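Local atomic coordinates of transcription termination factor NusA (Planctomyces limnophilus, PDB entry 4MTN), a protein that probably takes part in both termination and antitermination of transcription, binding the core RNA polymerase and the nascent RNA. Residues A[110-115]-A[179-184]; A[151-156]-A[171-176]. One frame throughout, in Å; residues are numbered along the deposited sequence.

In the fold
Both contacts lie on the S1 domain, whose OB fold is a five-stranded sheet that closes on itself, and on helix 176-186, which follows its last strand. Contact 2 is buried and belongs to the sheet: strands 152-162 and 167-172 pair at the open end of their hairpin, away from the turn, through backbone hydrogen bonds. Contact 1 is only partly buried; there helix 176-186 meets the start of strand 112-120 through side chains and one arginine bond. The two are about 8 Å apart, centre to centre. Strands 112-120 and 152-162 are sheet neighbours, with Val113 N probably hydrogen-bonded to Ala155 O. Along the chain, contact 2 nests within the loop closed by contact 1.

Contact 1 of 2, residues A[110-115]-A[179-184]; sequences GQIVSG and VRRLLE
Arg181 contributes the largest share of this contact, reaching from one turn of helix 176-186 to the start of strand 112-120. Its CG lies beside the backbone N and anti to the carbonyl carbon (chi1 -64°), and further bends at chi2 and chi3 fold the chain round the carbonyl of Gly110. Arg181 NH1 donates to Gly110 O at 2.7 Å; the oxygen lies in the guanidinium plane, yet the nitrogen stands above the carbonyl plane. On another edge, NE and NH2 grip Glu184 side-on, one nitrogen to each carboxylate oxygen, with Arg181 NE 3.0 Å from Glu184 OE1. This salt bridge within the helix fixes the rotation of the guanidinium and probably steadies its charge. The Gln111 amide lies nearly parallel, 14° off, with Gln111 NE2 over one guanidinium face toward the rim, 3.5 Å from Arg181 NH1. Nearer the backbone of Arg181, Ile112 runs past it in the opposite direction, Ile112 CG1 3.6 Å from Arg181 CB. Ile112 CD1 meets Leu182 CD2 at 3.7 Å, the two side chains crossing at about a right angle. Ile112 and Arg181 also touch Val156 of the adjacent strand 152-162, while Leu182 continues onto Val236 and Glu239 of helix 231-239, so helix 176-186 is wedged between the S1 sheet and the KH domain.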
# COMPACT_ATOMS: atom_id res chain seq x y z
N GLY A 110 -5.41 3.93 -6.46
CA GLY A 110 -4.53 5.03 -6.13
C GLY A 110 -5.15 6.38 -6.42
O GLY A 110 -4.53 7.42 -6.17
N GLN A 111 -6.37 6.38 -6.94
CA GLN A 111 -7.05 7.62 -7.32
C GLN A 111 -8.16 7.99 -6.35
O GLN A 111 -8.85 7.12 -5.81
CB GLN A 111 -7.61 7.50 -8.74
CG GLN A 111 -6.54 7.37 -9.81
CD GLN A 111 -5.66 8.60 -9.89
OE1 GLN A 111 -6.14 9.73 -9.74
NE2 GLN A 111 -4.38 8.39 -10.13
N ILE A 112 -8.35 9.29 -6.16
CA ILE A 112 -9.38 9.80 -5.26
C ILE A 112 -10.78 9.53 -5.79
O ILE A 112 -11.08 9.82 -6.95
CB ILE A 112 -9.21 11.31 -5.01
CG1 ILE A 112 -8.04 11.57 -4.06
CG2 ILE A 112 -10.48 11.91 -4.42
CD1 ILE A 112 -7.88 13.03 -3.68
N VAL A 113 -11.63 8.98 -4.94
CA VAL A 113 -13.04 8.78 -5.25
C VAL A 113 -13.87 9.37 -4.12
O VAL A 113 -13.48 9.29 -2.96
CB VAL A 113 -13.37 7.28 -5.46
CG1 VAL A 113 -14.86 7.07 -5.63
CG2 VAL A 113 -12.62 6.73 -6.66
N SER A 114 -15.01 9.97 -4.46
CA SER A 114 -15.86 10.60 -3.46
C SER A 114 -17.20 9.89 -3.32
O SER A 114 -17.65 9.22 -4.25
CB SER A 114 -16.08 12.07 -3.80
OG SER A 114 -16.95 12.68 -2.86
N GLY A 115 -17.82 10.03 -2.15
CA GLY A 115 -19.11 9.42 -1.90
C GLY A 115 -19.72 9.87 -0.59
O GLY A 115 -19.23 10.81 0.04
N VAL A 179 -2.30 11.35 0.08
CA VAL A 179 -1.57 12.61 0.21
C VAL A 179 -1.07 13.08 -1.15
O VAL A 179 -1.16 14.27 -1.48
CB VAL A 179 -0.38 12.47 1.17
CG1 VAL A 179 0.43 13.75 1.21
CG2 VAL A 179 -0.86 12.10 2.56
N ARG A 180 -0.54 12.14 -1.93
CA ARG A 180 -0.00 12.44 -3.25
C ARG A 180 -1.07 13.05 -4.16
O ARG A 180 -0.80 14.01 -4.88
CB ARG A 180 0.56 11.17 -3.89
CG ARG A 180 1.21 11.38 -5.25
CD ARG A 180 1.69 10.07 -5.85
NE ARG A 180 2.86 9.54 -5.17
CZ ARG A 180 4.11 9.74 -5.57
NH1 ARG A 180 4.35 10.46 -6.66
NH2 ARG A 180 5.13 9.22 -4.90
N ARG A 181 -2.27 12.51 -4.11
CA ARG A 181 -3.38 13.02 -4.91
C ARG A 181 -3.79 14.42 -4.46
O ARG A 181 -3.97 15.31 -5.28
CB ARG A 181 -4.59 12.08 -4.83
CG ARG A 181 -4.37 10.69 -5.40
CD ARG A 181 -4.26 10.69 -6.92
NE ARG A 181 -2.89 10.86 -7.38
CZ ARG A 181 -2.02 9.86 -7.52
NH1 ARG A 181 -2.38 8.62 -7.22
NH2 ARG A 181 -0.79 10.10 -7.95
N LEU A 182 -3.95 14.59 -3.15
CA LEU A 182 -4.38 15.86 -2.58
C LEU A 182 -3.40 16.98 -2.89
O LEU A 182 -3.80 18.13 -3.12
CB LEU A 182 -4.58 15.73 -1.07
CG LEU A 182 -5.79 14.91 -0.63
CD1 LEU A 182 -5.76 14.70 0.88
CD2 LEU A 182 -7.08 15.58 -1.06
N LEU A 183 -2.11 16.65 -2.89
CA LEU A 183 -1.08 17.63 -3.23
C LEU A 183 -1.18 18.03 -4.70
O LEU A 183 -0.97 19.19 -5.04
CB LEU A 183 0.31 17.07 -2.92
CG LEU A 183 0.69 17.05 -1.44
CD1 LEU A 183 1.98 16.27 -1.21
CD2 LEU A 183 0.81 18.47 -0.91
N GLU A 184 -1.51 17.06 -5.55
CA GLU A 184 -1.67 17.32 -6.97
C GLU A 184 -2.84 18.26 -7.23
O GLU A 184 -2.80 19.08 -8.14
CB GLU A 184 -1.87 16.01 -7.74
CG GLU A 184 -0.63 15.14 -7.82
CD GLU A 184 -0.92 13.74 -8.33
OE1 GLU A 184 -2.10 13.44 -8.61
OE2 GLU A 184 0.03 12.93 -8.45

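Contact 2 of 2, residues A[151-156]-A[171-176]; sequences ERIRAV and LSRAHP
Ser172 OG has two hydrogen bonds, one with Glu140 and a weak one from Ala174 N that ties the turn back to the strand, while Arg173 NH2 forms a salt bridge with Glu145, which would balance the buried charge. Between the two segments, Val156 O takes one hydrogen bond, from Ser172 N 2.8 Å away and nearly along the C=O axis, with a weaker CA-H...O contact from Leu171 beside it. The return bond, Val156 N to Ser172 O at 3.1 Å, makes Val156 and Ser172 an antiparallel hydrogen-bonded pair, the last rungs before the chain leaves strand 167-172. Just beyond, Arg173 replaces backbone with side chain. Arg173, bent at chi2 and chi3, passes its CG over the methyl of Ala155, 3.7 Å from Ala155 CB, and brings Arg173 NH1 to Arg154 O at 3.2 Å. That bond is fairly straight (161° at the hydrogen) and lies in the carbonyl plane, with the oxygen at the guanidinium edge. On the sheet face of Val156 and Ser172, Val156 CG2 meets His175 CB at 4.1 Å. His175 is the N-cap of helix 176-186, its ND1 accepting from Asp177 N. The pair thus closes the open end of the 152-162/167-172 hairpin of the S1 domain's OB fold, where the chain turns into helix 176-186, between strands 112-120 and 133-137 and under Phe178, which packs on Val156 and Arg173.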
# COMPACT_ATOMS: atom_id res chain seq x y z
N GLU A 151 -22.92 11.99 4.89
CA GLU A 151 -21.91 13.03 4.87
C GLU A 151 -20.89 12.80 3.76
O GLU A 151 -20.54 11.66 3.46
CB GLU A 151 -21.19 13.12 6.22
CG GLU A 151 -22.04 13.67 7.35
CD GLU A 151 -21.23 13.93 8.61
OE1 GLU A 151 -19.99 13.76 8.57
OE2 GLU A 151 -21.83 14.30 9.64
N ARG A 152 -20.44 13.88 3.14
CA ARG A 152 -19.47 13.80 2.06
C ARG A 152 -18.11 13.33 2.57
O ARG A 152 -17.62 13.79 3.60
CB ARG A 152 -19.32 15.15 1.36
CG ARG A 152 -20.57 15.60 0.62
CD ARG A 152 -20.86 14.70 -0.56
NE ARG A 152 -19.83 14.79 -1.59
CZ ARG A 152 -19.80 14.05 -2.70
NH1 ARG A 152 -20.77 13.16 -2.93
NH2 ARG A 152 -18.82 14.20 -3.57
N ILE A 153 -17.51 12.40 1.84
CA ILE A 153 -16.20 11.86 2.19
C ILE A 153 -15.48 11.44 0.92
O ILE A 153 -16.11 11.06 -0.07
CB ILE A 153 -16.33 10.65 3.16
CG1 ILE A 153 -14.96 10.20 3.66
CG2 ILE A 153 -17.08 9.51 2.50
CD1 ILE A 153 -15.01 8.99 4.57
N ARG A 154 -14.15 11.54 0.92
CA ARG A 154 -13.37 11.08 -0.22
C ARG A 154 -12.10 10.36 0.22
O ARG A 154 -11.54 10.63 1.28
CB ARG A 154 -13.03 12.24 -1.15
CG ARG A 154 -12.24 13.37 -0.51
CD ARG A 154 -11.95 14.46 -1.53
NE ARG A 154 -11.19 15.56 -0.96
CZ ARG A 154 -10.66 16.55 -1.68
NH1 ARG A 154 -10.81 16.56 -3.00
NH2 ARG A 154 -9.98 17.52 -1.09
N ALA A 155 -11.66 9.42 -0.61
CA ALA A 155 -10.47 8.63 -0.33
C ALA A 155 -9.95 8.00 -1.63
O ALA A 155 -10.52 8.20 -2.69
CB ALA A 155 -10.77 7.55 0.69
N VAL A 156 -8.86 7.25 -1.53
CA VAL A 156 -8.29 6.59 -2.69
C VAL A 156 -8.67 5.11 -2.70
O VAL A 156 -8.83 4.50 -1.65
CB VAL A 156 -6.75 6.72 -2.74
CG1 VAL A 156 -6.35 8.17 -2.94
CG2 VAL A 156 -6.11 6.15 -1.49
N LEU A 171 -11.45 1.22 0.12
CA LEU A 171 -10.83 2.54 0.07
C LEU A 171 -9.76 2.70 1.15
O LEU A 171 -9.62 1.85 2.02
CB LEU A 171 -11.90 3.62 0.23
CG LEU A 171 -13.18 3.43 -0.58
CD1 LEU A 171 -14.24 4.42 -0.13
CD2 LEU A 171 -12.91 3.56 -2.07
N SER A 172 -9.02 3.81 1.09
CA SER A 172 -8.09 4.17 2.15
C SER A 172 -7.95 5.68 2.27
O SER A 172 -7.77 6.37 1.26
CB SER A 172 -6.73 3.53 1.90
OG SER A 172 -5.82 3.84 2.95
N ARG A 173 -8.02 6.22 3.48
CA ARG A 173 -7.56 7.58 3.71
C ARG A 173 -6.17 7.58 4.34
O ARG A 173 -5.55 8.63 4.50
CB ARG A 173 -8.54 8.35 4.60
CG ARG A 173 -10.01 8.09 4.29
CD ARG A 173 -10.79 9.39 4.22
NE ARG A 173 -10.38 10.35 5.23
CZ ARG A 173 -10.53 11.67 5.11
NH1 ARG A 173 -11.08 12.17 4.02
NH2 ARG A 173 -10.13 12.48 6.08
N ALA A 174 -5.68 6.39 4.68
CA ALA A 174 -4.40 6.25 5.36
C ALA A 174 -3.24 5.97 4.41
O ALA A 174 -2.08 6.00 4.82
CB ALA A 174 -4.49 5.15 6.41
N HIS A 175 -3.56 5.71 3.15
CA HIS A 175 -2.53 5.35 2.17
C HIS A 175 -1.75 6.59 1.74
O HIS A 175 -2.32 7.67 1.62
CB HIS A 175 -3.16 4.67 0.96
CG HIS A 175 -2.20 3.87 0.14
ND1 HIS A 175 -1.38 4.43 -0.82
CD2 HIS A 175 -1.91 2.54 0.15
CE1 HIS A 175 -0.64 3.49 -1.37
NE2 HIS A 175 -0.94 2.33 -0.80
N PRO A 176 -0.44 6.43 1.51
CA PRO A 176 0.41 7.52 1.01
C PRO A 176 -0.15 8.16 -0.26
O PRO A 176 -0.05 9.37 -0.43
CB PRO A 176 1.74 6.82 0.72
CG PRO A 176 1.78 5.70 1.70
CD PRO A 176 0.35 5.23 1.85